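PDB 3TTG: putative aminomethyltransferase from Leptospirillum rubarum, which is of unproven function but probably binds a folate cofactor and may act as an aminomethyltransferase, like the T-protein of glycine cleavage. Local coordinates for residues L59-I67 / L75-P83; S47-F58 / T124-F135. One frame throughout, in Å; residues are numbered along the deposited sequence.

Interaction 1 (L59-I67 / L75-P83)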
loop_
_atom_site.group_PDB
_atom_site.type_symbol
_atom_site.label_atom_id
_atom_site.label_comp_id
_atom_site.label_asym_id
_atom_site.label_seq_id
_atom_site.Cartn_x
_atom_site.Cartn_y
_atom_site.Cartn_z
ATOM N N LEU A 59 -20.523 -1.366 -6.621
ATOM C CA LEU A 59 -19.190 -1.525 -6.057
ATOM C C LEU A 59 -19.130 -2.504 -4.914
ATOM O O LEU A 59 -18.161 -3.248 -4.813
ATOM C CB LEU A 59 -18.613 -0.172 -5.643
ATOM C CG LEU A 59 -18.271 0.767 -6.819
ATOM C CD1 LEU A 59 -17.700 2.083 -6.294
ATOM C CD2 LEU A 59 -17.271 0.139 -7.753
ATOM N N GLN A 60 -20.174 -2.583 -4.109
ATOM C CA GLN A 60 -20.226 -3.535 -2.981
ATOM C C GLN A 60 -20.131 -4.994 -3.437
ATOM O O GLN A 60 -19.598 -5.829 -2.701
ATOM C CB GLN A 60 -21.554 -3.331 -2.224
ATOM C CG GLN A 60 -21.757 -4.158 -0.967
ATOM C CD GLN A 60 -20.969 -3.630 0.219
ATOM O OE1 GLN A 60 -19.894 -3.029 0.107
ATOM N NE2 GLN A 60 -21.458 -3.928 1.403
ATOM N N GLY A 61 -20.639 -5.300 -4.641
ATOM C CA GLY A 61 -20.607 -6.650 -5.175
ATOM C C GLY A 61 -19.268 -7.009 -5.802
ATOM O O GLY A 61 -19.013 -8.178 -6.097
ATOM N N ILE A 62 -18.353 -6.064 -5.922
ATOM C CA ILE A 62 -17.057 -6.405 -6.546
ATOM C C ILE A 62 -15.837 -6.120 -5.657
ATOM O O ILE A 62 -14.815 -6.758 -5.862
ATOM C CB ILE A 62 -16.887 -5.767 -7.926
ATOM C CG1 ILE A 62 -16.920 -4.314 -7.870
ATOM C CG2 ILE A 62 -17.969 -6.279 -8.909
ATOM C CD1 ILE A 62 -16.880 -3.625 -9.269
ATOM N N ALA A 63 -15.943 -5.188 -4.714
ATOM C CA ALA A 63 -14.925 -4.858 -3.728
ATOM C C ALA A 63 -15.021 -5.874 -2.579
ATOM O O ALA A 63 -16.128 -6.272 -2.185
ATOM C CB ALA A 63 -15.150 -3.445 -3.186
ATOM N N SER A 64 -13.887 -6.205 -1.981
ATOM C CA SER A 64 -13.877 -7.096 -0.809
ATOM C C SER A 64 -14.230 -6.355 0.499
ATOM O O SER A 64 -14.581 -6.976 1.498
ATOM C CB SER A 64 -12.536 -7.792 -0.655
ATOM O OG SER A 64 -11.498 -6.862 -0.448
ATOM N N GLN A 65 -14.123 -5.012 0.483
ATOM C CA GLN A 65 -14.411 -4.176 1.617
ATOM C C GLN A 65 -15.892 -3.792 1.651
ATOM O O GLN A 65 -16.561 -3.759 0.629
ATOM C CB GLN A 65 -13.530 -2.909 1.547
ATOM C CG GLN A 65 -13.617 -1.969 2.787
ATOM C CD GLN A 65 -13.293 -2.664 4.073
ATOM O OE1 GLN A 65 -14.170 -3.186 4.774
ATOM N NE2 GLN A 65 -12.028 -2.732 4.403
ATOM N N ASP A 66 -16.410 -3.588 2.833
ATOM C CA ASP A 66 -17.751 -3.060 3.052
ATOM C C ASP A 66 -17.742 -1.524 2.759
ATOM O O ASP A 66 -17.196 -0.741 3.571
ATOM C CB ASP A 66 -18.187 -3.298 4.477
ATOM C CG ASP A 66 -19.639 -2.952 4.692
ATOM O OD1 ASP A 66 -20.219 -2.224 3.830
ATOM O OD2 ASP A 66 -20.174 -3.337 5.730
ATOM N N ILE A 67 -18.236 -1.156 1.575
ATOM C CA ILE A 67 -18.340 0.218 1.041
ATOM C C ILE A 67 -19.606 0.918 1.573
ATOM O O ILE A 67 -19.595 2.121 1.640
ATOM C CB ILE A 67 -18.367 0.123 -0.558
ATOM C CG1 ILE A 67 -17.086 -0.491 -1.108
ATOM C CG2 ILE A 67 -18.674 1.451 -1.278
ATOM C CD1 ILE A 67 -15.799 -0.060 -0.456
ATOM N N LEU A 75 -11.963 7.061 4.757
ATOM C CA LEU A 75 -11.244 6.361 3.734
ATOM C C LEU A 75 -11.232 4.879 4.097
ATOM O O LEU A 75 -11.016 4.553 5.253
ATOM C CB LEU A 75 -9.826 6.880 3.663
ATOM C CG LEU A 75 -9.003 6.448 2.469
ATOM C CD1 LEU A 75 -9.400 7.184 1.272
ATOM C CD2 LEU A 75 -7.550 6.713 2.747
ATOM N N SER A 76 -11.360 4.006 3.125
ATOM C CA SER A 76 -11.220 2.569 3.391
ATOM C C SER A 76 -10.314 1.942 2.348
ATOM O O SER A 76 -10.049 2.552 1.305
ATOM C CB SER A 76 -12.592 1.913 3.388
ATOM O OG SER A 76 -12.986 1.903 2.041
ATOM N N TYR A 77 -9.646 0.861 2.736
ATOM C CA TYR A 77 -8.824 0.083 1.866
ATOM C C TYR A 77 -9.661 -1.098 1.381
ATOM O O TYR A 77 -10.458 -1.655 2.151
ATOM C CB TYR A 77 -7.645 -0.433 2.635
ATOM C CG TYR A 77 -6.605 -1.086 1.785
ATOM C CD1 TYR A 77 -5.872 -0.353 0.876
ATOM C CD2 TYR A 77 -6.251 -2.408 1.990
ATOM C CE1 TYR A 77 -4.837 -0.924 0.160
ATOM C CE2 TYR A 77 -5.224 -2.995 1.275
ATOM C CZ TYR A 77 -4.533 -2.262 0.340
ATOM O OH TYR A 77 -3.505 -2.867 -0.337
ATOM N N SER A 78 -9.491 -1.456 0.160
ATOM C CA SER A 78 -10.160 -2.642 -0.396
ATOM C C SER A 78 -9.304 -3.347 -1.391
ATOM O O SER A 78 -8.494 -2.727 -2.085
ATOM C CB SER A 78 -11.449 -2.246 -1.114
ATOM O OG SER A 78 -12.247 -3.383 -1.434
ATOM N N PHE A 79 -9.582 -4.633 -1.553
ATOM C CA PHE A 79 -9.136 -5.419 -2.669
ATOM C C PHE A 79 -10.270 -5.583 -3.673
ATOM O O PHE A 79 -11.452 -5.438 -3.354
ATOM C CB PHE A 79 -8.657 -6.818 -2.225
ATOM C CG PHE A 79 -7.405 -6.776 -1.437
ATOM C CD1 PHE A 79 -6.193 -6.483 -2.045
ATOM C CD2 PHE A 79 -7.427 -6.954 -0.065
ATOM C CE1 PHE A 79 -5.037 -6.379 -1.292
ATOM C CE2 PHE A 79 -6.269 -6.819 0.684
ATOM C CZ PHE A 79 -5.080 -6.593 0.067
ATOM N N PHE A 80 -9.875 -5.937 -4.875
ATOM C CA PHE A 80 -10.737 -6.395 -5.966
ATOM C C PHE A 80 -10.188 -7.736 -6.331
ATOM O O PHE A 80 -9.031 -7.862 -6.778
ATOM C CB PHE A 80 -10.779 -5.410 -7.131
ATOM C CG PHE A 80 -11.415 -4.097 -6.744
ATOM C CD1 PHE A 80 -12.739 -3.837 -7.050
ATOM C CD2 PHE A 80 -10.736 -3.188 -5.941
ATOM C CE1 PHE A 80 -13.337 -2.665 -6.647
ATOM C CE2 PHE A 80 -11.341 -2.026 -5.528
ATOM C CZ PHE A 80 -12.633 -1.780 -5.861
ATOM N N LEU A 81 -10.954 -8.751 -6.034
ATOM C CA LEU A 81 -10.485 -10.123 -6.251
ATOM C C LEU A 81 -11.086 -10.772 -7.441
ATOM O O LEU A 81 -12.102 -10.325 -7.925
ATOM C CB LEU A 81 -10.828 -10.969 -5.019
ATOM C CG LEU A 81 -10.454 -10.355 -3.640
ATOM C CD1 LEU A 81 -10.959 -11.200 -2.505
ATOM C CD2 LEU A 81 -8.983 -10.172 -3.478
ATOM N N ASN A 82 -10.450 -11.864 -7.907
ATOM C CA ASN A 82 -11.013 -12.712 -8.925
ATOM C C ASN A 82 -11.923 -13.722 -8.201
ATOM O O ASN A 82 -11.880 -13.782 -6.977
ATOM C CB ASN A 82 -9.893 -13.350 -9.764
ATOM C CG ASN A 82 -9.076 -14.423 -9.110
ATOM O OD1 ASN A 82 -9.403 -14.968 -8.052
ATOM N ND2 ASN A 82 -8.028 -14.782 -9.773
ATOM N N PRO A 83 -12.669 -14.574 -8.919
ATOM C CA PRO A 83 -13.583 -15.537 -8.265
ATOM C C PRO A 83 -12.932 -16.549 -7.278
ATOM O O PRO A 83 -13.615 -17.105 -6.393
ATOM C CB PRO A 83 -14.161 -16.277 -9.472
ATOM C CG PRO A 83 -14.176 -15.244 -10.542
ATOM C CD PRO A 83 -12.869 -14.585 -10.389
HETATM O O HOH W 1 -13.389 -8.715 -4.587
HETATM O O HOH W 2 -13.419 -7.827 -8.076
#
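Ser64 and Gln65, in the turn that follows helix 55-60, lie along the outermost strand 75-81, where CA of Ser64 is 5.4 Å from CA of Phe79 and CA of Gln65 4.9 Å from CA of Ser78, and Ser64 N gives a nearly straight bond (166°) to Phe79 O at 2.9 Å. Ser64 also receives: its OG, held between its own backbone N and carbonyl carbon (chi1 62°), faces back to the strand and accepts from Phe79 N at 3.1 Å, near the plane of the Phe79 ring at its edge. The same hydroxyl is bonded to Gly252 O beyond the two segments. Ser78 OG works in both directions, accepting from Gln65 N at 3.1 Å and donating to Phe79 O, which it meets from the face opposite Ser64 N. Next along, the side chain of Gln65 bends at chi2 (56°) to bring NE2 end-on to Tyr77 O at 2.9 Å, with that oxygen in the amide plane, while OE1 accepts from Asp66 N. With an alanine here, both hydrogen bonds of the side-chain amide are lost, which is likely to leave Tyr77 O without this donor and the Asp66 amide less firmly placed. The Phe80 ring supplies the apolar side: Ala63 CA sits over one face, Ala63 CB is 4.0 Å from CE1 of Phe80, and Ile62 CG1 reaches the same Phe80 carbon, 4.1 Å away. Helix 109-118 also packs on this ring. At the far end two waters donate to Ile62 O; one accepts from Leu81 N and the other donates to Leu81 O. Serine hydroxyls, the Gln65 amide and water thus meet backbone N-H and C=O groups of turn and strand in a mostly buried junction.

Interaction 2 (S47-F58 / T124-F135)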
loop_
_atom_site.group_PDB
_atom_site.type_symbol
_atom_site.label_atom_id
_atom_site.label_comp_id
_atom_site.label_asym_id
_atom_site.label_seq_id
_atom_site.Cartn_x
_atom_site.Cartn_y
_atom_site.Cartn_z
ATOM N N SER A 47 -7.286 8.327 -10.507
ATOM C CA SER A 47 -8.426 8.948 -9.805
ATOM C C SER A 47 -9.671 8.555 -10.503
ATOM O O SER A 47 -10.007 9.182 -11.500
ATOM C CB SER A 47 -8.273 10.482 -9.839
ATOM O OG SER A 47 -7.334 10.896 -8.884
ATOM N N ILE A 48 -10.351 7.510 -10.037
ATOM C CA ILE A 48 -11.530 6.980 -10.728
ATOM C C ILE A 48 -12.761 7.285 -9.960
ATOM O O ILE A 48 -12.839 6.973 -8.769
ATOM C CB ILE A 48 -11.412 5.447 -10.917
ATOM C CG1 ILE A 48 -10.096 5.012 -11.559
ATOM C CG2 ILE A 48 -12.619 4.899 -11.701
ATOM C CD1 ILE A 48 -9.809 5.682 -12.989
ATOM N N PHE A 49 -13.753 7.865 -10.614
ATOM C CA PHE A 49 -15.003 8.192 -9.900
ATOM C C PHE A 49 -16.148 7.357 -10.403
ATOM O O PHE A 49 -16.227 7.050 -11.600
ATOM C CB PHE A 49 -15.311 9.681 -10.015
ATOM C CG PHE A 49 -14.313 10.494 -9.200
ATOM C CD1 PHE A 49 -14.573 10.816 -7.876
ATOM C CD2 PHE A 49 -13.028 10.710 -9.668
ATOM C CE1 PHE A 49 -13.636 11.523 -7.115
ATOM C CE2 PHE A 49 -12.088 11.411 -8.901
ATOM C CZ PHE A 49 -12.386 11.785 -7.627
ATOM N N VAL A 50 -17.035 6.966 -9.480
ATOM C CA VAL A 50 -18.224 6.197 -9.803
ATOM C C VAL A 50 -19.458 6.967 -9.304
ATOM O O VAL A 50 -19.602 7.255 -8.108
ATOM C CB VAL A 50 -18.199 4.762 -9.264
ATOM C CG1 VAL A 50 -19.396 3.967 -9.806
ATOM C CG2 VAL A 50 -16.886 4.081 -9.627
ATOM N N GLU A 51 -20.367 7.239 -10.215
ATOM C CA GLU A 51 -21.605 7.934 -9.912
ATOM C C GLU A 51 -22.785 7.144 -10.374
ATOM O O GLU A 51 -22.630 6.141 -11.084
ATOM C CB GLU A 51 -21.561 9.308 -10.589
ATOM C CG GLU A 51 -21.820 9.307 -12.077
ATOM C CD GLU A 51 -21.619 10.660 -12.753
ATOM O OE1 GLU A 51 -22.349 10.932 -13.735
ATOM O OE2 GLU A 51 -20.752 11.448 -12.302
ATOM N N GLY A 52 -23.954 7.545 -9.905
ATOM C CA GLY A 52 -25.218 6.936 -10.303
ATOM C C GLY A 52 -25.972 6.367 -9.129
ATOM O O GLY A 52 -25.412 6.125 -8.061
ATOM N N GLU A 53 -27.254 6.128 -9.341
ATOM C CA GLU A 53 -28.157 5.635 -8.310
ATOM C C GLU A 53 -27.756 4.245 -7.782
ATOM O O GLU A 53 -27.935 4.001 -6.601
ATOM C CB GLU A 53 -29.598 5.611 -8.844
ATOM C CG GLU A 53 -30.154 7.026 -8.863
ATOM C CD GLU A 53 -31.456 7.124 -9.638
ATOM O OE1 GLU A 53 -32.181 6.101 -9.695
ATOM O OE2 GLU A 53 -31.722 8.198 -10.234
ATOM N N ASP A 54 -27.184 3.375 -8.630
ATOM C CA ASP A 54 -26.735 2.024 -8.211
ATOM C C ASP A 54 -25.232 1.951 -7.958
ATOM O O ASP A 54 -24.715 0.849 -7.860
ATOM C CB ASP A 54 -27.083 0.987 -9.286
ATOM C CG ASP A 54 -28.579 0.835 -9.552
ATOM O OD1 ASP A 54 -29.384 1.132 -8.634
ATOM O OD2 ASP A 54 -28.940 0.439 -10.673
ATOM N N ARG A 55 -24.547 3.077 -7.735
ATOM C CA ARG A 55 -23.092 3.050 -7.533
ATOM C C ARG A 55 -22.675 2.184 -6.343
ATOM O O ARG A 55 -21.673 1.498 -6.423
ATOM C CB ARG A 55 -22.516 4.476 -7.392
ATOM C CG ARG A 55 -22.941 5.223 -6.152
ATOM C CD ARG A 55 -22.613 6.689 -6.203
ATOM N NE ARG A 55 -23.007 7.391 -4.976
ATOM C CZ ARG A 55 -24.243 7.765 -4.640
ATOM N NH1 ARG A 55 -25.278 7.472 -5.422
ATOM N NH2 ARG A 55 -24.458 8.408 -3.511
ATOM N N LYS A 56 -23.447 2.213 -5.262
ATOM C CA LYS A 56 -23.081 1.557 -4.001
ATOM C C LYS A 56 -23.212 0.049 -4.107
ATOM O O LYS A 56 -22.302 -0.671 -3.780
ATOM C CB LYS A 56 -23.962 2.115 -2.850
ATOM C CG LYS A 56 -23.648 3.581 -2.491
ATOM C CD LYS A 56 -22.851 3.740 -1.164
ATOM C CE LYS A 56 -22.845 5.166 -0.631
ATOM N NZ LYS A 56 -21.536 5.857 -0.858
ATOM N N ASN A 57 -24.357 -0.419 -4.521
ATOM C CA ASN A 57 -24.600 -1.844 -4.712
ATOM C C ASN A 57 -23.628 -2.434 -5.762
ATOM O O ASN A 57 -23.156 -3.574 -5.638
ATOM C CB ASN A 57 -26.069 -2.037 -5.135
ATOM C CG ASN A 57 -27.053 -1.850 -3.982
ATOM O OD1 ASN A 57 -26.669 -1.665 -2.820
ATOM N ND2 ASN A 57 -28.356 -1.889 -4.269
ATOM N N PHE A 58 -23.417 -1.674 -6.832
ATOM C CA PHE A 58 -22.518 -2.054 -7.899
ATOM C C PHE A 58 -21.092 -2.324 -7.306
ATOM O O PHE A 58 -20.564 -3.414 -7.447
ATOM C CB PHE A 58 -22.507 -0.960 -8.973
ATOM C CG PHE A 58 -21.381 -1.028 -9.959
ATOM C CD1 PHE A 58 -21.190 -2.163 -10.740
ATOM C CD2 PHE A 58 -20.423 -0.030 -10.003
ATOM C CE1 PHE A 58 -20.065 -2.279 -11.562
ATOM C CE2 PHE A 58 -19.320 -0.125 -10.864
ATOM C CZ PHE A 58 -19.144 -1.256 -11.625
ATOM N N THR A 124 -27.595 -1.231 -15.295
ATOM C CA THR A 124 -27.102 -0.881 -13.967
ATOM C C THR A 124 -26.928 0.662 -14.001
ATOM O O THR A 124 -26.369 1.187 -14.953
ATOM C CB THR A 124 -25.836 -1.683 -13.585
ATOM O OG1 THR A 124 -26.223 -3.026 -13.350
ATOM C CG2 THR A 124 -25.163 -1.138 -12.347
ATOM N N LYS A 125 -27.447 1.372 -13.001
ATOM C CA LYS A 125 -27.417 2.833 -12.951
ATOM C C LYS A 125 -26.135 3.312 -12.284
ATOM O O LYS A 125 -26.137 3.743 -11.139
ATOM C CB LYS A 125 -28.659 3.378 -12.228
ATOM C CG LYS A 125 -29.961 3.003 -12.886
ATOM C CD LYS A 125 -31.149 3.610 -12.155
ATOM C CE LYS A 125 -32.472 3.195 -12.777
ATOM N NZ LYS A 125 -32.618 3.722 -14.154
ATOM N N ALA A 126 -25.017 3.143 -12.979
ATOM C CA ALA A 126 -23.713 3.586 -12.501
ATOM C C ALA A 126 -22.909 4.020 -13.713
ATOM O O ALA A 126 -23.100 3.475 -14.782
ATOM C CB ALA A 126 -22.995 2.490 -11.712
ATOM N N LYS A 127 -22.036 4.985 -13.549
ATOM C CA LYS A 127 -21.188 5.508 -14.607
ATOM C C LYS A 127 -19.783 5.691 -14.034
ATOM O O LYS A 127 -19.651 6.132 -12.910
ATOM C CB LYS A 127 -21.777 6.864 -15.140
ATOM C CG LYS A 127 -20.808 7.828 -15.868
ATOM C CD LYS A 127 -20.398 7.354 -17.279
ATOM C CE LYS A 127 -19.709 8.417 -18.143
ATOM N NZ LYS A 127 -18.239 8.565 -17.899
ATOM N N ILE A 128 -18.756 5.354 -14.805
ATOM C CA ILE A 128 -17.367 5.454 -14.372
ATOM C C ILE A 128 -16.686 6.583 -15.123
ATOM O O ILE A 128 -16.853 6.684 -16.331
ATOM C CB ILE A 128 -16.629 4.098 -14.595
ATOM C CG1 ILE A 128 -17.295 2.976 -13.776
ATOM C CG2 ILE A 128 -15.136 4.228 -14.221
ATOM C CD1 ILE A 128 -17.174 1.671 -14.434
ATOM N N THR A 129 -15.895 7.398 -14.427
ATOM C CA THR A 129 -15.136 8.525 -15.030
ATOM C C THR A 129 -13.718 8.503 -14.539
ATOM O O THR A 129 -13.491 8.389 -13.346
ATOM C CB THR A 129 -15.760 9.882 -14.700
ATOM O OG1 THR A 129 -17.146 9.842 -15.085
ATOM C CG2 THR A 129 -15.044 11.051 -15.427
ATOM N N ASP A 130 -12.769 8.585 -15.460
ATOM C CA ASP A 130 -11.373 8.626 -15.143
ATOM C C ASP A 130 -10.918 10.119 -15.114
ATOM O O ASP A 130 -10.876 10.791 -16.156
ATOM C CB ASP A 130 -10.632 7.787 -16.195
ATOM C CG ASP A 130 -9.156 7.689 -15.940
ATOM O OD1 ASP A 130 -8.649 8.432 -15.052
ATOM O OD2 ASP A 130 -8.492 6.926 -16.658
HETATM N N MSE A 131 -10.622 10.628 -13.916
HETATM C CA MSE A 131 -10.232 12.021 -13.708
HETATM C C MSE A 131 -8.727 12.165 -13.457
HETATM O O MSE A 131 -8.269 13.198 -13.003
HETATM C CB MSE A 131 -10.975 12.520 -12.491
HETATM C CG MSE A 131 -12.492 12.369 -12.623
HETATM SE SE MSE A 131 -13.168 13.807 -13.571
HETATM C CE MSE A 131 -13.327 14.911 -11.992
ATOM N N SER A 132 -7.963 11.147 -13.781
ATOM C CA SER A 132 -6.558 11.100 -13.439
ATOM C C SER A 132 -5.719 12.213 -14.010
ATOM O O SER A 132 -4.775 12.617 -13.372
ATOM C CB SER A 132 -5.960 9.773 -13.891
ATOM O OG SER A 132 -6.626 8.726 -13.239
ATOM N N ASP A 133 -6.017 12.693 -15.219
ATOM C CA ASP A 133 -5.203 13.773 -15.790
ATOM C C ASP A 133 -5.490 15.135 -15.111
ATOM O O ASP A 133 -4.737 16.077 -15.343
ATOM C CB ASP A 133 -5.425 13.862 -17.308
ATOM C CG ASP A 133 -5.032 12.592 -18.049
ATOM O OD1 ASP A 133 -4.049 11.959 -17.650
ATOM O OD2 ASP A 133 -5.789 12.169 -18.928
ATOM N N HIS A 134 -6.520 15.242 -14.243
ATOM C CA HIS A 134 -6.836 16.529 -13.588
ATOM C C HIS A 134 -5.953 16.796 -12.364
ATOM O O HIS A 134 -5.942 17.929 -11.887
ATOM C CB HIS A 134 -8.325 16.552 -13.129
ATOM C CG HIS A 134 -9.292 16.406 -14.264
ATOM N ND1 HIS A 134 -10.627 16.755 -14.121
ATOM C CD2 HIS A 134 -9.062 16.111 -15.567
ATOM C CE1 HIS A 134 -11.174 16.579 -15.319
ATOM N NE2 HIS A 134 -10.266 16.196 -16.218
ATOM N N PHE A 135 -5.241 15.780 -11.837
ATOM C CA PHE A 135 -4.491 15.924 -10.586
ATOM C C PHE A 135 -3.062 15.428 -10.646
ATOM O O PHE A 135 -2.797 14.448 -11.332
ATOM C CB PHE A 135 -5.200 15.101 -9.508
ATOM C CG PHE A 135 -6.674 15.423 -9.382
ATOM C CD1 PHE A 135 -7.097 16.638 -8.841
ATOM C CD2 PHE A 135 -7.639 14.528 -9.827
ATOM C CE1 PHE A 135 -8.447 16.948 -8.764
ATOM C CE2 PHE A 135 -8.999 14.860 -9.781
ATOM C CZ PHE A 135 -9.392 16.065 -9.273
#
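An antiparallel beta ladder joins strand 48-51 to the edge strand 127-130 in the five-stranded sheet of the family's folate-binding domain. The strand directions differ by 157°, and the hydrogen-bonded pairs are Phe49 with Thr129 and Glu51 with Lys127; Phe49 N to Thr129 O, at 2.8 Å, is almost straight (177°). Ile48 and Val50 turn to the face that carries Ile128 and Asp130. There CG2 of Ile48 meets CG2 of Ile128 at 3.6 Å, the two side chains crossing at a slant, while Ile48 CD1 lies against the carboxylate of Asp130; helix 109-118 packs on this side, where its Arg109 forms a salt bridge with Asp130. On the other face the Phe49 ring and the bent side chain of selenomethionine Met131 cross at about a right angle, CD2 of Phe49 lying 3.4 Å from CG of Met131. Glu51 and Lys127 run side by side there through their aliphatic carbons, and Lys127 NZ turns back to Ile128 O. Past the ladder, Gly52 starts a type I turn into helix 55-60; its backbone angles and the closeness of Lys125 and Ala126 exclude any CB. Asp54 then grips Lys125 twice: its N donates to Lys125 O at 2.7 Å, and its OD2 accepts from Lys125 N at 2.9 Å, on the anti side and well out of the carboxylate plane. Phe58, with CG anti to its N (chi1 165°), swings its ring back from the helix until CD2 lies 4.0 Å from CB of Ala126. The opposite end is tied by an Asx turn, Asp130 OD1 accepting from Ser132 N; the same oxygen also accepts from Ser132 OG, which orients the hydroxyl to accept from Ser47 N at 2.8 Å.

How the interactions relate
Interactions 1 and 2 lie with their centres about 15 Å apart on the same side of the chain's centre, both within the folate-binding domain. Along the chain interaction 1 is nested inside the loop closed by interaction 2: 47-58 runs straight into 59-67, then comes 75-83, and 124-135 follows last. Helix 55-60 is shared, its start in interaction 2 and its end in interaction 1. Strands 75-81 and 127-130 are the two outermost of one five-stranded antiparallel sheet, so the short run from the helix into the turn meets residues at or beside both outermost strands. Leu59 CD1 packs against Val50 CG2 at 4.0 Å, so the two contacts meet through apolar side chains at this point.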